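Local coordinates for tubulin binding cofactor C (Leishmania major, PDB 5AJ8), which belongs to the tubulin-folding cofactor C family, whose C-terminal domain, the part crystallised here, probably stimulates GTP hydrolysis by tubulin, at residues G10-P15 and G28-G33; T19-S24 and P170-S175. The protein carries 1 engineered substitution. All blocks are in the same frame, centred on the assembly; numbering follows the deposited sequence. Where two conformers were deposited one is given.

Interaction 1: residues G10-P15 and G28-G33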
ATOM      1  N   GLY A  10      -1.789 -15.432  -5.753  1.00 46.32           N
ATOM      2  CA  GLY A  10      -1.187 -14.253  -6.445  1.00 43.14           C
ATOM      3  C   GLY A  10      -2.207 -13.541  -7.319  1.00 38.15           C
ATOM      4  O   GLY A  10      -2.269 -13.789  -8.521  1.00 43.52           O
ATOM      5  N   ASN A  11      -3.007 -12.663  -6.709  1.00 30.75           N
ATOM      6  CA  ASN A  11      -4.058 -11.932  -7.429  1.00 27.33           C
ATOM      7  C   ASN A  11      -3.502 -10.769  -8.233  1.00 23.91           C
ATOM      8  O   ASN A  11      -2.717  -9.979  -7.718  1.00 21.34           O
ATOM      9  CB  ASN A  11      -5.110 -11.414  -6.448  1.00 29.09           C
ATOM     10  CG  ASN A  11      -5.972 -12.527  -5.872  1.00 32.99           C
ATOM     11  OD1 ASN A  11      -6.373 -13.468  -6.572  1.00 32.89           O
ATOM     12  ND2 ASN A  11      -6.279 -12.409  -4.592  1.00 33.88           N
ATOM     13  N   VAL A  12      -3.906 -10.675  -9.495  1.00 21.92           N
ATOM     14  CA  VAL A  12      -3.471  -9.606 -10.391  1.00 20.27           C
ATOM     15  C   VAL A  12      -4.630  -8.618 -10.595  1.00 20.08           C
ATOM     16  O   VAL A  12      -5.764  -9.047 -10.853  1.00 20.06           O
ATOM     17  CB  VAL A  12      -3.047 -10.156 -11.758  1.00 21.99           C
ATOM     18  CG1 VAL A  12      -2.632  -9.025 -12.695  1.00 22.17           C
ATOM     19  CG2 VAL A  12      -1.921 -11.171 -11.609  1.00 22.20           C
ATOM     20  N   TYR A  13      -4.341  -7.325 -10.492  1.00 17.38           N
ATOM     21  CA  TYR A  13      -5.339  -6.264 -10.644  1.00 18.17           C
ATOM     22  C   TYR A  13      -4.860  -5.218 -11.645  1.00 18.32           C
ATOM     23  O   TYR A  13      -3.676  -5.109 -11.917  1.00 17.20           O
ATOM     24  CB  TYR A  13      -5.593  -5.533  -9.335  1.00 17.41           C
ATOM     25  CG  TYR A  13      -6.163  -6.408  -8.245  1.00 17.94           C
ATOM     26  CD1 TYR A  13      -5.311  -7.139  -7.422  1.00 17.47           C
ATOM     27  CD2 TYR A  13      -7.529  -6.521  -8.055  1.00 18.05           C
ATOM     28  CE1 TYR A  13      -5.807  -7.953  -6.422  1.00 17.72           C
ATOM     29  CE2 TYR A  13      -8.045  -7.337  -7.051  1.00 19.20           C
ATOM     30  CZ  TYR A  13      -7.179  -8.061  -6.244  1.00 18.39           C
ATOM     31  OH  TYR A  13      -7.652  -8.863  -5.242  1.00 18.06           O
ATOM     32  N   GLY A  14      -5.808  -4.450 -12.155  1.00 19.07           N
ATOM     33  CA  GLY A  14      -5.578  -3.483 -13.224  1.00 20.15           C
ATOM     34  C   GLY A  14      -5.355  -4.146 -14.577  1.00 22.28           C
ATOM     35  O   GLY A  14      -5.417  -5.380 -14.696  1.00 22.03           O
ATOM     36  N   PRO A  15      -5.094  -3.334 -15.615  1.00 22.72           N
ATOM     37  CA  PRO A  15      -5.058  -1.881 -15.591  1.00 22.59           C
ATOM     38  C   PRO A  15      -6.436  -1.277 -15.436  1.00 23.11           C
ATOM     39  O   PRO A  15      -7.429  -1.882 -15.810  1.00 23.29           O
ATOM     40  CB  PRO A  15      -4.459  -1.513 -16.959  1.00 24.23           C
ATOM     41  CG  PRO A  15      -4.701  -2.691 -17.813  1.00 25.50           C
ATOM     42  CD  PRO A  15      -4.587  -3.867 -16.887  1.00 24.81           C
ATOM     43  N   GLY A  28      -0.842 -12.513  -1.709  1.00 19.65           N
ATOM     44  CA  GLY A  28       0.009 -11.860  -2.710  1.00 18.66           C
ATOM     45  C   GLY A  28      -0.819 -11.081  -3.714  1.00 18.07           C
ATOM     46  O   GLY A  28      -1.885 -11.530  -4.118  1.00 17.95           O
ATOM     47  N   VAL A  29      -0.354  -9.888  -4.069  1.00 16.37           N
ATOM     48  CA  VAL A  29      -0.990  -9.094  -5.101  1.00 16.41           C
ATOM     49  C   VAL A  29       0.010  -8.478  -6.083  1.00 16.32           C
ATOM     50  O   VAL A  29       1.181  -8.183  -5.751  1.00 14.68           O
ATOM     51  CB  VAL A  29      -1.952  -7.993  -4.548  1.00 16.07           C
ATOM     52  CG1 VAL A  29      -3.016  -8.606  -3.661  1.00 16.91           C
ATOM     53  CG2 VAL A  29      -1.206  -6.926  -3.780  1.00 16.11           C
ATOM     54  N   PHE A  30      -0.483  -8.303  -7.305  0.70 17.03           N
ATOM     55  CA  PHE A  30       0.212  -7.626  -8.385  0.70 18.01           C
ATOM     56  C   PHE A  30      -0.761  -6.609  -8.935  0.70 17.19           C
ATOM     57  O   PHE A  30      -1.853  -6.979  -9.342  0.70 16.64           O
ATOM     58  CB  PHE A  30       0.522  -8.599  -9.536  0.70 20.29           C
ATOM     59  CG  PHE A  30       1.506  -9.668  -9.183  0.70 21.30           C
ATOM     60  CD1 PHE A  30       1.059 -10.873  -8.653  0.70 22.44           C
ATOM     61  CD2 PHE A  30       2.878  -9.476  -9.371  0.70 21.49           C
ATOM     62  CE1 PHE A  30       1.957 -11.874  -8.323  0.70 22.98           C
ATOM     63  CE2 PHE A  30       3.781 -10.475  -9.039  0.70 21.59           C
ATOM     64  CZ  PHE A  30       3.320 -11.673  -8.515  0.70 22.54           C
ATOM     65  N   ILE A  31      -0.353  -5.348  -8.976  1.00 16.57           N
ATOM     66  CA  ILE A  31      -1.188  -4.275  -9.490  1.00 17.00           C
ATOM     67  C   ILE A  31      -0.427  -3.595 -10.635  1.00 18.36           C
ATOM     68  O   ILE A  31       0.681  -3.066 -10.437  1.00 18.71           O
ATOM     69  CB  ILE A  31      -1.512  -3.239  -8.417  1.00 16.51           C
ATOM     70  CG1 ILE A  31      -2.257  -3.889  -7.257  1.00 17.46           C
ATOM     71  CG2 ILE A  31      -2.377  -2.127  -9.000  1.00 17.90           C
ATOM     72  CD1 ILE A  31      -2.255  -3.070  -5.999  1.00 16.64           C
ATOM     73  N   ASN A  32      -1.007  -3.652 -11.824  1.00 19.09           N
ATOM     74  CA  ASN A  32      -0.351  -3.199 -13.035  1.00 22.71           C
ATOM     75  C   ASN A  32      -1.191  -2.152 -13.748  1.00 22.19           C
ATOM     76  O   ASN A  32      -2.371  -2.362 -13.999  1.00 21.42           O
ATOM     77  CB  ASN A  32      -0.130  -4.392 -13.958  1.00 27.87           C
ATOM     78  CG  ASN A  32       0.620  -4.031 -15.220  1.00 34.64           C
ATOM     79  OD1 ASN A  32       0.270  -4.509 -16.303  1.00 49.25           O
ATOM     80  ND2 ASN A  32       1.639  -3.174 -15.108  1.00 35.41           N
ATOM     81  N   GLY A  33      -0.563  -1.030 -14.060  1.00 21.63           N
ATOM     82  CA  GLY A  33      -1.106  -0.069 -14.998  1.00 23.28           C
ATOM     83  C   GLY A  33      -2.331   0.676 -14.519  1.00 23.85           C
ATOM     84  O   GLY A  33      -3.223   0.924 -15.303  1.00 24.27           O
TER

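Interaction 2: residues T19-S24 and P170-S175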
ATOM      1  N   THR A  19     -11.052   4.988 -11.321  1.00 30.79           N
ATOM      2  CA  THR A  19     -12.014   4.260 -10.482  1.00 32.08           C
ATOM      3  C   THR A  19     -11.271   3.753  -9.245  1.00 31.08           C
ATOM      4  O   THR A  19     -10.277   3.022  -9.371  1.00 29.73           O
ATOM      5  CB  THR A  19     -12.600   3.009 -11.191  1.00 35.73           C
ATOM      6  OG1 THR A  19     -13.181   3.374 -12.441  1.00 43.36           O
ATOM      7  CG2 THR A  19     -13.690   2.328 -10.342  1.00 38.80           C
ATOM      8  N   ASP A  20     -11.764   4.110  -8.059  1.00 26.82           N
ATOM      9  CA  ASP A  20     -11.203   3.602  -6.827  1.00 24.72           C
ATOM     10  C   ASP A  20     -11.252   2.072  -6.768  1.00 21.57           C
ATOM     11  O   ASP A  20     -12.246   1.471  -7.163  1.00 26.02           O
ATOM     12  CB  ASP A  20     -11.873   4.255  -5.623  1.00 25.28           C
ATOM     13  CG  ASP A  20     -11.513   5.754  -5.494  1.00 29.17           C
ATOM     14  OD1 ASP A  20     -10.771   6.292  -6.378  1.00 28.46           O
ATOM     15  OD2 ASP A  20     -11.964   6.388  -4.507  1.00 27.29           O
ATOM     16  N   LEU A  21     -10.152   1.446  -6.345  1.00 18.99           N
ATOM     17  CA  LEU A  21     -10.048  -0.033  -6.294  1.00 18.61           C
ATOM     18  C   LEU A  21     -10.052  -0.555  -4.850  1.00 16.55           C
ATOM     19  O   LEU A  21      -9.485   0.083  -3.955  1.00 15.70           O
ATOM     20  CB  LEU A  21      -8.785  -0.514  -6.996  1.00 19.03           C
ATOM     21  CG  LEU A  21      -8.596  -0.079  -8.449  1.00 21.80           C
ATOM     22  CD1 LEU A  21      -7.326  -0.732  -8.970  1.00 23.71           C
ATOM     23  CD2 LEU A  21      -9.797  -0.462  -9.304  1.00 24.53           C
ATOM     24  N   PHE A  22     -10.692  -1.703  -4.646  1.00 15.29           N
ATOM     25  CA  PHE A  22     -10.801  -2.334  -3.337  1.00 15.16           C
ATOM     26  C   PHE A  22     -10.198  -3.741  -3.422  1.00 14.96           C
ATOM     27  O   PHE A  22     -10.773  -4.637  -4.010  1.00 16.25           O
ATOM     28  CB  PHE A  22     -12.256  -2.344  -2.873  1.00 15.81           C
ATOM     29  CG  PHE A  22     -12.841  -0.955  -2.728  1.00 16.01           C
ATOM     30  CD1 PHE A  22     -12.456  -0.142  -1.682  1.00 15.24           C
ATOM     31  CD2 PHE A  22     -13.734  -0.450  -3.657  1.00 17.60           C
ATOM     32  CE1 PHE A  22     -12.964   1.134  -1.543  1.00 15.76           C
ATOM     33  CE2 PHE A  22     -14.249   0.853  -3.539  1.00 17.55           C
ATOM     34  CZ  PHE A  22     -13.865   1.640  -2.475  1.00 16.53           C
ATOM     35  N   ILE A  23      -9.001  -3.900  -2.875  1.00 14.07           N
ATOM     36  CA  ILE A  23      -8.227  -5.136  -2.999  1.00 15.01           C
ATOM     37  C   ILE A  23      -8.408  -5.931  -1.714  1.00 14.61           C
ATOM     38  O   ILE A  23      -7.990  -5.485  -0.645  1.00 13.89           O
ATOM     39  CB  ILE A  23      -6.752  -4.799  -3.268  1.00 15.35           C
ATOM     40  CG1 ILE A  23      -6.730  -4.041  -4.634  1.00 16.38           C
ATOM     41  CG2 ILE A  23      -5.856  -6.048  -3.232  1.00 14.88           C
ATOM     42  CD1 ILE A  23      -5.389  -3.874  -5.300  1.00 17.54           C
ATOM     43  N   SER A  24      -9.043  -7.086  -1.799  1.00 15.64           N
ATOM     44  CA  SER A  24      -9.301  -7.869  -0.569  1.00 18.19           C
ATOM     45  C   SER A  24      -8.018  -8.565  -0.078  1.00 16.83           C
ATOM     46  O   SER A  24      -6.981  -8.534  -0.746  1.00 14.92           O
ATOM     47  CB  SER A  24     -10.462  -8.868  -0.758  1.00 20.61           C
ATOM     48  OG  SER A  24     -10.956  -9.321   0.495  1.00 24.06           O
ATOM     49  N   PRO A 170     -17.525  -2.729  -2.683  1.00 27.90           N
ATOM     50  CA  PRO A 170     -17.289  -4.170  -2.807  1.00 27.85           C
ATOM     51  C   PRO A 170     -15.922  -4.467  -3.422  1.00 25.06           C
ATOM     52  O   PRO A 170     -15.364  -3.635  -4.154  1.00 23.93           O
ATOM     53  CB  PRO A 170     -18.418  -4.645  -3.741  1.00 30.70           C
ATOM     54  CG  PRO A 170     -19.148  -3.421  -4.198  1.00 31.35           C
ATOM     55  CD  PRO A 170     -18.371  -2.213  -3.768  1.00 29.59           C
ATOM     56  N   ALA A 171     -15.392  -5.652  -3.137  1.00 24.46           N
ATOM     57  CA  ALA A 171     -14.034  -6.002  -3.580  1.00 23.64           C
ATOM     58  C   ALA A 171     -13.940  -5.922  -5.092  1.00 24.60           C
ATOM     59  O   ALA A 171     -14.846  -6.363  -5.788  1.00 25.06           O
ATOM     60  CB  ALA A 171     -13.649  -7.390  -3.108  1.00 23.00           C
ATOM     61  N   THR A 172     -12.856  -5.331  -5.592  1.00 23.65           N
ATOM     62  CA  THR A 172     -12.538  -5.357  -7.012  1.00 23.67           C
ATOM     63  C   THR A 172     -12.207  -6.794  -7.405  1.00 25.99           C
ATOM     64  O   THR A 172     -11.443  -7.484  -6.720  1.00 24.77           O
ATOM     65  CB  THR A 172     -11.330  -4.451  -7.331  1.00 22.71           C
ATOM     66  OG1 THR A 172     -11.586  -3.113  -6.893  1.00 20.93           O
ATOM     67  CG2 THR A 172     -11.025  -4.442  -8.812  1.00 23.41           C
ATOM     68  N   LEU A 173     -12.780  -7.248  -8.508  1.00 28.16           N
ATOM     69  CA  LEU A 173     -12.543  -8.607  -8.994  1.00 32.65           C
ATOM     70  C   LEU A 173     -11.152  -8.660  -9.633  1.00 29.42           C
ATOM     71  O   LEU A 173     -10.831  -7.820 -10.468  1.00 27.70           O
ATOM     72  CB  LEU A 173     -13.618  -8.979 -10.025  1.00 40.79           C
ATOM     73  CG  LEU A 173     -13.537 -10.327 -10.756  1.00 51.27           C
ATOM     74  CD1 LEU A 173     -13.716 -11.509  -9.807  1.00 53.37           C
ATOM     75  CD2 LEU A 173     -14.574 -10.382 -11.883  1.00 54.00           C
ATOM     76  N   PRO A 174     -10.313  -9.631  -9.234  1.00 29.57           N
ATOM     77  CA  PRO A 174      -8.991  -9.733  -9.873  1.00 29.61           C
ATOM     78  C   PRO A 174      -9.104  -9.989 -11.366  1.00 30.10           C
ATOM     79  O   PRO A 174     -10.050 -10.643 -11.814  1.00 30.82           O
ATOM     80  CB  PRO A 174      -8.333 -10.938  -9.180  1.00 29.70           C
ATOM     81  CG  PRO A 174      -9.140 -11.195  -7.954  1.00 29.92           C
ATOM     82  CD  PRO A 174     -10.512 -10.640  -8.182  1.00 29.40           C
ATOM     83  N   SER A 175      -8.155  -9.442 -12.122  1.00 31.66           N
ATOM     84  CA  SER A 175      -8.045  -9.678 -13.564  1.00 34.79           C
ATOM     85  C   SER A 175      -7.634 -11.122 -13.856  1.00 35.85           C
ATOM     86  O   SER A 175      -8.084 -11.726 -14.835  1.00 37.50           O
ATOM     87  CB  SER A 175      -7.022  -8.711 -14.170  1.00 35.53           C
ATOM     88  OG  SER A 175      -7.250  -7.386 -13.718  1.00 34.89           O
TER
HETATM   89  O   HOH W   1     -13.392  -1.287  -8.062  1.00 30.84           O
HETATM   90  O   HOH W   2      -9.901  -8.138  -4.557  1.00 15.17           O

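Interaction 1: residues G10-P15 and G28-G33
Residues Asn11 to Tyr13 pair in parallel with Val29 to Ile31 at the N-terminal end of the parallel beta-helix that forms this cofactor C domain, where strand 11-17 is an outermost strand of its sheet. Asn11 N donates to Gly28 O and Asn11 O accepts from Phe30 N at 2.8 Å; Phe30 O in turn takes Tyr13 N, also at 2.8 Å, and Tyr13 O takes Asn32 N in the straightest of the four bonds (169° at the hydrogen). Each strand thus uses every second residue here, and the intervening ones bond outward: Val29 and Ile31 to strand 47-51, Val12 to the C-terminal residues Ser175 and Ser176. Asn11, Val29, Tyr13 and Ile31 share one face of the sheet; on the other, more open face Val12 CG2 meets Phe30 CB at 4.1 Å, the two side chains crossing obliquely. In Tyr13, chi1 -63° sets CG beside the backbone N, and the ring beyond it reaches back to Val29, whose CG1 lies at the ring edge, 4.0 Å from CE1. Tyr13 CB approaches Ile31 CG1 at 4.3 Å, and Ile23 of strand 21-23 packs on Tyr13, Val29 and Ile31 alike. Farther on, the peptide before Pro15 is cis, and the CA atoms of Gly14 and Pro15 both bring a C-H to Asn32 O, Pro15 CA from 3.2 Å. Proline nitrogen has no hydrogen to give, so across the two segments this end has C-H contacts in place of N-H bonds, whereas backbone bonds and the buried packing of Tyr13, Val29 and Ile31 hold the rest.

Interaction 2: residues T19-S24 and P170-S175
Thr172 turns OG1 beside its own backbone N and anti to its carbonyl carbon (chi1 -57°), which aims the hydroxyl at Phe22 and places CG2 anti to N, where it comes within 4.2 Å of Leu21 CD2. Phe22 N donates to Thr172 OG1 at 2.8 Å, almost straight at 169°, and Phe22 O receives Thr172 N at 2.7 Å, the donor lying in the carbonyl plane. One threonine therefore holds both polar backbone atoms of Phe22, its hydroxyl oxygen serving as acceptor in place of a main-chain carbonyl. Phe22 CB and ring atom CD2 both approach Pro170 O, each at 3.6 Å. Two waters extend the grip along the strand: one joins Thr172 OG1 to Asp20 O, the other donates to Thr172 O at 2.7 Å and accepts from Ser24 N at 3.1 Å. Leu21 and Ile23 turn their backbone bonds the other way, to Ala38, Tyr40 and Leu42, on and just after strand 38-41, so Phe22 presents its N and O on the outer edge of strand 21-23, an end strand of its sheet. Residues 170-175 run along that edge without forming a regular strand, and the polar backbone there is satisfied by one side chain, one amide and bridging water.

How the interactions relate
The two contacts interlock at the start of the beta-helix, with centres 10 Å apart and segments that alternate along the chain: strands 11-17, 21-23 and 28-35 follow one another. The C-terminal segment of interaction 2 continues onto the outer edge of interaction 1, where Ser175 N lies 2.7 Å from Val12 O and Ser175 OG 2.9 Å from Gly14 O, both probable hydrogen bonds. Inside the coil the CD1 atoms of Ile23 and Ile31 meet, the modelled 3.3 Å being doubtfully short. Tyr13 CE2 lies 3.4 Å from Thr172 O, where the C-terminal segment passes the ring. Residues 170-175 thereby run along the outer edges of strands 11-17 and 21-23, the first strands of the two sheets.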